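Local atomic coordinates of diaminopimelate decarboxylase (PDB entry 2QGH), a protein that catalyses, as a pyridoxal-phosphate-dependent decarboxylase, the conversion of meso-diaminopimelate to L-lysine, the last step of bacterial lysine biosynthesis. Residues Y63-N68 / I89-R94; Q45-Y50 / L80-D85; Y38-I43 / L74-H79. One frame throughout, in Å; residues are numbered along the deposited sequence.

Interaction 1. Residues Y63-N68 / I89-R94. With PLP (pyridoxal-5'-phosphate), chain B.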
loop_
_atom_site.group_PDB
_atom_site.type_symbol
_atom_site.label_atom_id
_atom_site.label_comp_id
_atom_site.label_asym_id
_atom_site.label_seq_id
_atom_site.Cartn_x
_atom_site.Cartn_y
_atom_site.Cartn_z
ATOM N N TYR A 63 22.768 5.495 1.398
ATOM C CA TYR A 63 21.700 4.527 1.577
ATOM C C TYR A 63 20.327 5.123 1.225
ATOM O O TYR A 63 19.930 6.159 1.752
ATOM C CB TYR A 63 21.708 4.028 3.022
ATOM C CG TYR A 63 20.525 3.169 3.358
ATOM C CD1 TYR A 63 20.307 1.963 2.690
ATOM C CD2 TYR A 63 19.591 3.579 4.303
ATOM C CE1 TYR A 63 19.192 1.195 2.948
ATOM C CE2 TYR A 63 18.466 2.818 4.569
ATOM C CZ TYR A 63 18.272 1.628 3.886
ATOM O OH TYR A 63 17.151 0.877 4.124
ATOM N N ALA A 64 19.614 4.474 0.313
ATOM C CA ALA A 64 18.297 4.949 -0.092
ATOM C C ALA A 64 17.274 4.553 0.977
ATOM O O ALA A 64 16.857 3.394 1.051
ATOM C CB ALA A 64 17.925 4.350 -1.441
ATOM N N LEU A 65 16.885 5.524 1.803
ATOM C CA LEU A 65 15.939 5.299 2.899
ATOM C C LEU A 65 14.621 4.647 2.500
ATOM O O LEU A 65 14.067 3.845 3.251
ATOM C CB LEU A 65 15.669 6.611 3.649
ATOM C CG LEU A 65 16.692 7.002 4.731
ATOM C CD1 LEU A 65 18.084 7.086 4.128
ATOM C CD2 LEU A 65 16.300 8.337 5.367
ATOM N N LYS A 66 14.122 4.992 1.321
ATOM C CA LYS A 66 12.884 4.411 0.825
ATOM C C LYS A 66 12.874 2.892 1.012
ATOM O O LYS A 66 11.818 2.298 1.205
ATOM C CB LYS A 66 12.716 4.750 -0.653
ATOM C CG LYS A 66 13.881 4.288 -1.520
ATOM C CD LYS A 66 13.732 4.772 -2.944
ATOM C CE LYS A 66 13.768 6.296 -3.004
ATOM N NZ LYS A 66 15.068 6.838 -2.520
ATOM N N ALA A 67 14.043 2.255 0.957
ATOM C CA ALA A 67 14.108 0.801 1.135
ATOM C C ALA A 67 13.629 0.425 2.535
ATOM O O ALA A 67 12.774 -0.449 2.701
ATOM C CB ALA A 67 15.530 0.298 0.919
ATOM N N ASN A 68 14.191 1.097 3.537
ATOM C CA ASN A 68 13.840 0.876 4.933
ATOM C C ASN A 68 14.416 2.042 5.725
ATOM O O ASN A 68 15.628 2.228 5.766
ATOM C CB ASN A 68 14.428 -0.440 5.447
ATOM C CG ASN A 68 13.752 -0.912 6.720
ATOM O OD1 ASN A 68 13.525 -0.127 7.632
ATOM N ND2 ASN A 68 13.428 -2.195 6.784
ATOM N N ILE A 89 11.274 15.477 2.984
ATOM C CA ILE A 89 11.772 16.120 4.191
ATOM C C ILE A 89 11.678 15.104 5.318
ATOM O O ILE A 89 12.525 15.071 6.208
ATOM C CB ILE A 89 10.963 17.404 4.551
ATOM C CG1 ILE A 89 11.492 18.001 5.859
ATOM C CG2 ILE A 89 9.482 17.091 4.662
ATOM C CD1 ILE A 89 12.989 18.334 5.830
ATOM N N GLY A 90 10.654 14.257 5.263
ATOM C CA GLY A 90 10.487 13.231 6.282
ATOM C C GLY A 90 11.692 12.299 6.358
ATOM O O GLY A 90 12.136 11.933 7.449
ATOM N N GLU A 91 12.230 11.910 5.205
ATOM C CA GLU A 91 13.393 11.029 5.193
ATOM C C GLU A 91 14.660 11.772 5.626
ATOM O O GLU A 91 15.540 11.196 6.266
ATOM C CB GLU A 91 13.601 10.413 3.799
ATOM C CG GLU A 91 12.495 9.486 3.351
ATOM C CD GLU A 91 12.851 8.702 2.092
ATOM O OE1 GLU A 91 13.746 9.150 1.349
ATOM O OE2 GLU A 91 12.230 7.647 1.838
ATOM N N ILE A 92 14.760 13.046 5.264
ATOM C CA ILE A 92 15.913 13.835 5.647
ATOM C C ILE A 92 15.913 13.965 7.172
ATOM O O ILE A 92 16.956 13.804 7.823
ATOM C CB ILE A 92 15.876 15.241 4.998
ATOM C CG1 ILE A 92 15.948 15.110 3.476
ATOM C CG2 ILE A 92 17.027 16.094 5.514
ATOM C CD1 ILE A 92 16.015 16.434 2.748
ATOM N N GLN A 93 14.740 14.239 7.744
ATOM C CA GLN A 93 14.641 14.376 9.188
ATOM C C GLN A 93 14.993 13.076 9.887
ATOM O O GLN A 93 15.680 13.094 10.903
ATOM C CB GLN A 93 13.243 14.856 9.606
ATOM C CG GLN A 93 12.924 16.273 9.118
ATOM C CD GLN A 93 11.757 16.919 9.858
ATOM O OE1 GLN A 93 11.369 18.060 9.560
ATOM N NE2 GLN A 93 11.202 16.205 10.837
ATOM N N ARG A 94 14.527 11.948 9.349
ATOM C CA ARG A 94 14.843 10.641 9.938
ATOM C C ARG A 94 16.359 10.438 9.962
ATOM O O ARG A 94 16.936 10.112 10.999
ATOM C CB ARG A 94 14.238 9.503 9.120
ATOM C CG ARG A 94 12.739 9.286 9.267
ATOM C CD ARG A 94 12.312 8.163 8.337
ATOM N NE ARG A 94 11.022 7.571 8.683
ATOM C CZ ARG A 94 10.829 6.709 9.675
ATOM N NH1 ARG A 94 11.845 6.327 10.428
ATOM N NH2 ARG A 94 9.615 6.225 9.912
HETATM N N1 PLP B . 18.272 6.203 -5.850
HETATM C C2 PLP B . 17.114 6.690 -6.492
HETATM C C2A PLP B . 17.081 8.060 -7.047
HETATM C C3 PLP B . 15.956 5.818 -6.565
HETATM O O3 PLP B . 14.789 6.248 -7.167
HETATM C C4 PLP B . 15.999 4.534 -6.024
HETATM C C4A PLP B . 14.858 3.654 -6.397
HETATM C C5 PLP B . 17.149 4.064 -5.375
HETATM C C6 PLP B . 18.322 4.910 -5.312
HETATM C C5A PLP B . 17.253 2.847 -4.559
HETATM O O4P PLP B . 17.435 1.740 -5.411
HETATM P P PLP B . 17.545 0.378 -4.887
HETATM O O1P PLP B . 16.725 -0.023 -3.622
HETATM O O2P PLP B . 19.104 0.228 -4.599
HETATM O O3P PLP B . 17.064 -0.564 -6.056
HETATM O O HOH W 1 15.015 7.564 -0.096
#

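Interaction 2. Residues Q45-Y50 / L80-D85. With PLP (pyridoxal-5'-phosphate), chain B.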
loop_
_atom_site.group_PDB
_atom_site.type_symbol
_atom_site.label_atom_id
_atom_site.label_comp_id
_atom_site.label_asym_id
_atom_site.label_seq_id
_atom_site.Cartn_x
_atom_site.Cartn_y
_atom_site.Cartn_z
ATOM N N GLN A 45 27.417 -5.665 6.952
ATOM C CA GLN A 45 28.324 -6.302 6.003
ATOM C C GLN A 45 28.021 -5.864 4.571
ATOM O O GLN A 45 28.938 -5.619 3.787
ATOM C CB GLN A 45 28.232 -7.828 6.135
ATOM C CG GLN A 45 29.236 -8.620 5.296
ATOM C CD GLN A 45 30.692 -8.259 5.596
ATOM O OE1 GLN A 45 31.360 -7.571 4.808
ATOM N NE2 GLN A 45 31.187 -8.720 6.741
ATOM N N ALA A 46 26.739 -5.753 4.233
ATOM C CA ALA A 46 26.332 -5.334 2.894
ATOM C C ALA A 46 26.789 -3.903 2.641
ATOM O O ALA A 46 27.179 -3.548 1.529
ATOM C CB ALA A 46 24.817 -5.427 2.749
ATOM N N PHE A 47 26.733 -3.078 3.679
ATOM C CA PHE A 47 27.158 -1.694 3.543
ATOM C C PHE A 47 28.672 -1.635 3.386
ATOM O O PHE A 47 29.187 -0.914 2.535
ATOM C CB PHE A 47 26.754 -0.871 4.765
ATOM C CG PHE A 47 27.270 0.531 4.727
ATOM C CD1 PHE A 47 26.721 1.461 3.852
ATOM C CD2 PHE A 47 28.356 0.906 5.517
ATOM C CE1 PHE A 47 27.243 2.746 3.759
ATOM C CE2 PHE A 47 28.889 2.190 5.434
ATOM C CZ PHE A 47 28.332 3.115 4.551
ATOM N N LEU A 48 29.373 -2.393 4.222
ATOM C CA LEU A 48 30.830 -2.445 4.173
ATOM C C LEU A 48 31.345 -2.950 2.827
ATOM O O LEU A 48 32.463 -2.644 2.439
ATOM C CB LEU A 48 31.357 -3.335 5.300
ATOM C CG LEU A 48 31.964 -2.632 6.519
ATOM C CD1 LEU A 48 31.263 -1.312 6.785
ATOM C CD2 LEU A 48 31.883 -3.558 7.721
ATOM N N ASN A 49 30.534 -3.720 2.111
ATOM C CA ASN A 49 30.958 -4.219 0.809
ATOM C C ASN A 49 30.938 -3.096 -0.233
ATOM O O ASN A 49 31.797 -3.045 -1.110
ATOM C CB ASN A 49 30.068 -5.380 0.363
ATOM C CG ASN A 49 30.223 -6.598 1.255
ATOM O OD1 ASN A 49 31.311 -6.871 1.765
ATOM N ND2 ASN A 49 29.138 -7.344 1.438
ATOM N N TYR A 50 29.959 -2.199 -0.135
ATOM C CA TYR A 50 29.867 -1.073 -1.058
ATOM C C TYR A 50 30.975 -0.081 -0.734
ATOM O O TYR A 50 31.568 0.523 -1.624
ATOM C CB TYR A 50 28.513 -0.372 -0.919
ATOM C CG TYR A 50 27.451 -0.863 -1.872
ATOM C CD1 TYR A 50 27.314 -0.305 -3.145
ATOM C CD2 TYR A 50 26.589 -1.897 -1.509
ATOM C CE1 TYR A 50 26.342 -0.765 -4.032
ATOM C CE2 TYR A 50 25.619 -2.364 -2.381
ATOM C CZ TYR A 50 25.498 -1.795 -3.638
ATOM O OH TYR A 50 24.516 -2.251 -4.486
ATOM N N LEU A 80 28.611 3.729 10.754
ATOM C CA LEU A 80 29.515 3.260 9.717
ATOM C C LEU A 80 29.791 4.418 8.771
ATOM O O LEU A 80 30.310 4.233 7.673
ATOM C CB LEU A 80 28.881 2.097 8.953
ATOM C CG LEU A 80 28.494 0.884 9.812
ATOM C CD1 LEU A 80 27.847 -0.178 8.951
ATOM C CD2 LEU A 80 29.721 0.322 10.494
ATOM N N GLU A 81 29.431 5.616 9.220
ATOM C CA GLU A 81 29.619 6.846 8.458
ATOM C C GLU A 81 28.935 6.815 7.109
ATOM O O GLU A 81 29.449 7.337 6.123
ATOM C CB GLU A 81 31.107 7.146 8.269
ATOM C CG GLU A 81 31.839 7.501 9.548
ATOM C CD GLU A 81 33.145 8.208 9.265
ATOM O OE1 GLU A 81 33.963 7.650 8.494
ATOM O OE2 GLU A 81 33.352 9.321 9.807
ATOM N N SER A 82 27.760 6.209 7.075
ATOM C CA SER A 82 26.999 6.110 5.846
ATOM C C SER A 82 26.341 7.430 5.480
ATOM O O SER A 82 26.173 8.310 6.323
ATOM C CB SER A 82 25.917 5.045 5.979
ATOM O OG SER A 82 25.072 5.066 4.847
ATOM N N GLY A 83 25.980 7.551 4.209
ATOM C CA GLY A 83 25.308 8.740 3.731
ATOM C C GLY A 83 23.842 8.388 3.623
ATOM O O GLY A 83 23.436 7.317 4.068
ATOM N N ALA A 84 23.043 9.267 3.035
ATOM C CA ALA A 84 21.617 8.991 2.893
ATOM C C ALA A 84 21.013 9.594 1.635
ATOM O O ALA A 84 21.218 10.765 1.339
ATOM C CB ALA A 84 20.864 9.502 4.119
ATOM N N ASP A 85 20.290 8.777 0.881
ATOM C CA ASP A 85 19.608 9.259 -0.319
ATOM C C ASP A 85 18.159 9.404 0.127
ATOM O O ASP A 85 17.492 8.416 0.431
ATOM C CB ASP A 85 19.722 8.249 -1.458
ATOM C CG ASP A 85 18.686 8.476 -2.543
ATOM O OD1 ASP A 85 18.517 9.635 -2.985
ATOM O OD2 ASP A 85 18.043 7.486 -2.961
HETATM N N1 PLP B . 18.272 6.203 -5.850
HETATM C C2 PLP B . 17.114 6.690 -6.492
HETATM C C2A PLP B . 17.081 8.060 -7.047
HETATM C C3 PLP B . 15.956 5.818 -6.565
HETATM O O3 PLP B . 14.789 6.248 -7.167
HETATM C C4 PLP B . 15.999 4.534 -6.024
HETATM C C4A PLP B . 14.858 3.654 -6.397
HETATM C C5 PLP B . 17.149 4.064 -5.375
HETATM C C6 PLP B . 18.322 4.910 -5.312
HETATM C C5A PLP B . 17.253 2.847 -4.559
HETATM O O4P PLP B . 17.435 1.740 -5.411
HETATM P P PLP B . 17.545 0.378 -4.887
HETATM O O1P PLP B . 16.725 -0.023 -3.622
HETATM O O2P PLP B . 19.104 0.228 -4.599
HETATM O O3P PLP B . 17.064 -0.564 -6.056
#

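Interaction 3. Residues Y38-I43 / L74-H79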
loop_
_atom_site.group_PDB
_atom_site.type_symbol
_atom_site.label_atom_id
_atom_site.label_comp_id
_atom_site.label_asym_id
_atom_site.label_seq_id
_atom_site.Cartn_x
_atom_site.Cartn_y
_atom_site.Cartn_z
ATOM N N TYR A 38 15.115 -8.353 11.870
ATOM C CA TYR A 38 16.294 -7.958 11.102
ATOM C C TYR A 38 17.625 -8.416 11.680
ATOM O O TYR A 38 17.926 -8.152 12.847
ATOM C CB TYR A 38 16.357 -6.434 10.959
ATOM C CG TYR A 38 15.148 -5.810 10.305
ATOM C CD1 TYR A 38 14.003 -5.507 11.045
ATOM C CD2 TYR A 38 15.140 -5.543 8.937
ATOM C CE1 TYR A 38 12.882 -4.955 10.430
ATOM C CE2 TYR A 38 14.031 -5.001 8.318
ATOM C CZ TYR A 38 12.904 -4.707 9.064
ATOM O OH TYR A 38 11.805 -4.181 8.427
ATOM N N ASP A 39 18.418 -9.096 10.855
ATOM C CA ASP A 39 19.754 -9.539 11.258
ATOM C C ASP A 39 20.619 -8.343 10.886
ATOM O O ASP A 39 20.968 -8.163 9.724
ATOM C CB ASP A 39 20.208 -10.751 10.445
ATOM C CG ASP A 39 21.511 -11.344 10.966
ATOM O OD1 ASP A 39 22.354 -10.587 11.503
ATOM O OD2 ASP A 39 21.698 -12.570 10.831
ATOM N N PHE A 40 20.951 -7.522 11.871
ATOM C CA PHE A 40 21.730 -6.325 11.622
ATOM C C PHE A 40 23.126 -6.537 11.023
ATOM O O PHE A 40 23.609 -5.684 10.265
ATOM C CB PHE A 40 21.790 -5.495 12.908
ATOM C CG PHE A 40 20.669 -4.478 13.031
ATOM C CD1 PHE A 40 19.465 -4.653 12.353
ATOM C CD2 PHE A 40 20.811 -3.356 13.846
ATOM C CE1 PHE A 40 18.421 -3.731 12.485
ATOM C CE2 PHE A 40 19.767 -2.427 13.983
ATOM C CZ PHE A 40 18.574 -2.623 13.299
ATOM N N ASP A 41 23.769 -7.660 11.342
ATOM C CA ASP A 41 25.098 -7.943 10.801
ATOM C C ASP A 41 25.085 -7.919 9.285
ATOM O O ASP A 41 26.016 -7.415 8.648
ATOM C CB ASP A 41 25.608 -9.317 11.252
ATOM C CG ASP A 41 26.123 -9.313 12.675
ATOM O OD1 ASP A 41 26.556 -8.242 13.154
ATOM O OD2 ASP A 41 26.110 -10.392 13.305
ATOM N N LYS A 42 24.038 -8.486 8.702
ATOM C CA LYS A 42 23.925 -8.518 7.260
ATOM C C LYS A 42 23.826 -7.113 6.678
ATOM O O LYS A 42 24.246 -6.873 5.548
ATOM C CB LYS A 42 22.715 -9.354 6.856
ATOM C CG LYS A 42 22.840 -10.814 7.261
ATOM C CD LYS A 42 21.639 -11.604 6.794
ATOM C CE LYS A 42 21.714 -13.039 7.248
ATOM N NZ LYS A 42 20.578 -13.819 6.680
ATOM N N ILE A 43 23.274 -6.184 7.456
ATOM C CA ILE A 43 23.134 -4.800 7.008
ATOM C C ILE A 43 24.501 -4.123 7.055
ATOM O O ILE A 43 24.868 -3.377 6.147
ATOM C CB ILE A 43 22.156 -4.011 7.905
ATOM C CG1 ILE A 43 20.754 -4.610 7.801
ATOM C CG2 ILE A 43 22.138 -2.553 7.493
ATOM C CD1 ILE A 43 19.726 -3.963 8.703
ATOM N N LEU A 74 19.027 3.000 10.496
ATOM C CA LEU A 74 19.689 4.195 9.991
ATOM C C LEU A 74 20.830 4.579 10.940
ATOM O O LEU A 74 21.877 5.068 10.511
ATOM C CB LEU A 74 18.702 5.365 9.872
ATOM C CG LEU A 74 17.596 5.292 8.805
ATOM C CD1 LEU A 74 16.763 6.555 8.854
ATOM C CD2 LEU A 74 18.204 5.137 7.429
ATOM N N SER A 75 20.623 4.349 12.232
ATOM C CA SER A 75 21.637 4.666 13.229
ATOM C C SER A 75 22.843 3.742 13.060
ATOM O O SER A 75 23.989 4.162 13.192
ATOM C CB SER A 75 21.057 4.510 14.632
ATOM O OG SER A 75 21.981 4.952 15.607
ATOM N N LEU A 76 22.573 2.473 12.785
ATOM C CA LEU A 76 23.635 1.508 12.567
ATOM C C LEU A 76 24.442 1.960 11.350
ATOM O O LEU A 76 25.675 1.936 11.355
ATOM C CB LEU A 76 23.046 0.117 12.315
ATOM C CG LEU A 76 23.983 -0.873 11.608
ATOM C CD1 LEU A 76 25.250 -1.088 12.441
ATOM C CD2 LEU A 76 23.265 -2.188 11.387
ATOM N N LEU A 77 23.749 2.385 10.301
ATOM C CA LEU A 77 24.450 2.828 9.107
ATOM C C LEU A 77 25.237 4.097 9.380
ATOM O O LEU A 77 26.313 4.291 8.826
ATOM C CB LEU A 77 23.462 3.040 7.968
ATOM C CG LEU A 77 22.894 1.732 7.404
ATOM C CD1 LEU A 77 21.650 2.014 6.574
ATOM C CD2 LEU A 77 23.962 1.031 6.571
ATOM N N ALA A 78 24.714 4.953 10.251
ATOM C CA ALA A 78 25.391 6.200 10.579
ATOM C C ALA A 78 26.719 5.951 11.294
ATOM O O ALA A 78 27.698 6.661 11.069
ATOM C CB ALA A 78 24.493 7.065 11.447
ATOM N N HIS A 79 26.746 4.941 12.159
ATOM C CA HIS A 79 27.955 4.617 12.903
ATOM C C HIS A 79 29.037 4.146 11.942
ATOM O O HIS A 79 30.225 4.169 12.266
ATOM C CB HIS A 79 27.660 3.538 13.952
ATOM C CG HIS A 79 28.827 3.221 14.838
ATOM N ND1 HIS A 79 29.654 2.138 14.625
ATOM C CD2 HIS A 79 29.329 3.871 15.916
ATOM C CE1 HIS A 79 30.615 2.135 15.532
ATOM N NE2 HIS A 79 30.441 3.176 16.327
#

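Interaction 1. Residues Y63-N68 / I89-R94
The flat carboxylate of Glu91 reaches across to Leu65 CB and the backbone N of Lys66, in the turn that follows a tyrosine ring. That ring, of Tyr63, has Leu65 N over one face, 4.1 Å above its plane and displaced toward the rim. At its edge, in plane, lies Asn68 O, to which Tyr63 OH donates a 2.6 Å hydrogen bond, in the carbonyl plane and on a lone pair, tying the ends of the turn together. The fold is the eight-stranded alpha/beta barrel of fold-type III pyridoxal enzymes, and the turn leaves its first strand, 59-64, beside helix 89-97. Leu65 and Glu91 run alongside each other, pointing opposite ways, with Leu65 CD2 3.7 Å from Glu91 CB. Glu91 OE2 stands 3.3 Å from Lys66 N, at an angle too poor for a hydrogen bond. The link is made by a water instead: it accepts from Lys66 N at 3.1 Å and from Lys66 NZ, and donates to Glu91 OE1 at 2.5 Å. Glu91 OE1 also accepts from Val87 N; two bonds thus grip OE1, which should restrain the carboxylate's rotation. Lys66 NZ forms a salt bridge with Asp85, and the guanidinium of Arg94 turns to Glu418 of the second subunit. Lys66 starts with CG wedged between the backbone N and the carbonyl carbon (chi1 57°) and bends again at chi3 (63°) and chi4 (62°), which curls the amine back over its own turn. Its chain and the methyl of Ala64 lie on the same side of the PLP ring, Lys66 CD 3.8 Å from PLP C4. As in relatives, Lys66 is probably the Schiff-base lysine of the resting enzyme; here, beside bound lysine, Lys66 NZ is 5.0 Å from PLP C4A and unbonded.

Interaction 2. Residues Q45-Y50 / L80-D85
Leu80 begins the contact by lying alongside the ring of Phe47, its CB 3.5 Å from Phe47 CE2 and its CD1 close to Phe47 CD2. Its carbonyl oxygen meets the rim of the same ring, near the ring plane, with Leu80 O 3.3 Å from Phe47 CE2; a more outlying methyl touch joins Leu80 CD1 to Leu48 CD1 at 4.2 Å. Glu81 follows with a positive phi, as the C-prime residue of the Schellman motif that ends helix 71-79. Ser82 then turns its CB to the ring, 3.4 Å from Phe47 CZ. With OG anti to the backbone N (chi1 173°), the hydroxyl lies obliquely to the ring and donates to Gly83 O at 2.9 Å, meeting a lone pair of that carbonyl. From Gly83 the chain runs as the second barrel strand, and Asp85 carries its carboxylate into the cofactor pocket, where Asp85 OD2 is 3.2 Å from PLP N1 and also pairs with Lys66 NZ in a salt bridge. The Phe47 ring thus packs helix 40-52 on the loop that leads into this strand. Van der Waals packing, including oxygens against aromatic carbons, therefore holds the two segments together, while Ser82 OG has its bond to Gly83 O within its own segment.

Interaction 3. Residues Y38-I43 / L74-H79
Leu76 fills the tight part of this contact, although it is itself partly exposed: its CD2 methyl lies against Phe40 and Ile43 of helix 40-52 together. The methyl approaches the Phe40 ring obliquely, Leu76 CD2 being 3.7 Å from Phe40 CD2, and the same carbon is also near Phe40 CB and the backbone Phe40 O. CG anti to the backbone N (chi1 160°) directs the leucine branch toward helix 40-52. Ile43 packs less closely. Its CG2 is 4.1 Å from Leu76 CD2, the two chains crossing obliquely, and equally far from Leu77 CD2, which it meets nearly at a right angle. Apart from Phe40 O beside that methyl, the contact is made of carbon. The solvent side is different in character: Asp41 and Lys42 are exposed on the first turn of helix 40-52, and His79 is exposed as well. At the start of that first turn Asp39, in the N-cap position, accepts a weak capping bond from Asp41 N (to OD1, 3.3 Å). The buried side lies between the mixed sheet and the barrel, for Phe40 also packs on Ile405 of strand 402-406, while Leu77, from helix 71-79, reaches Tyr63 on barrel strand 59-64.

Overall arrangement
The three contacts centre on the opening beta-alpha-beta unit of the barrel (59-64, 71-79, 83-86), with helices 40-52 and 89-97 flanking it in sequence. Interactions 1 and 2 meet at the cofactor: neighbouring strands are joined by Tyr63 O and Asp85 N at 2.8 Å, and Lys66 NZ bridges to Asp85 OD2 at 3.1 Å, so both contacts place groups around PLP. Interactions 2 and 3, centres about 9 Å apart, both use helix 40-52, with Leu77 CD2 3.8 Å from Phe47 CG. Interaction 3 is farther from the site, the Leu77 side chain lying about 12 Å from PLP, yet Tyr63 CD2 and Leu77 CD1 are 3.4 Å apart, and a weak hydrogen bond probably joins Asn68 ND2 to Tyr38 OH (3.0 Å).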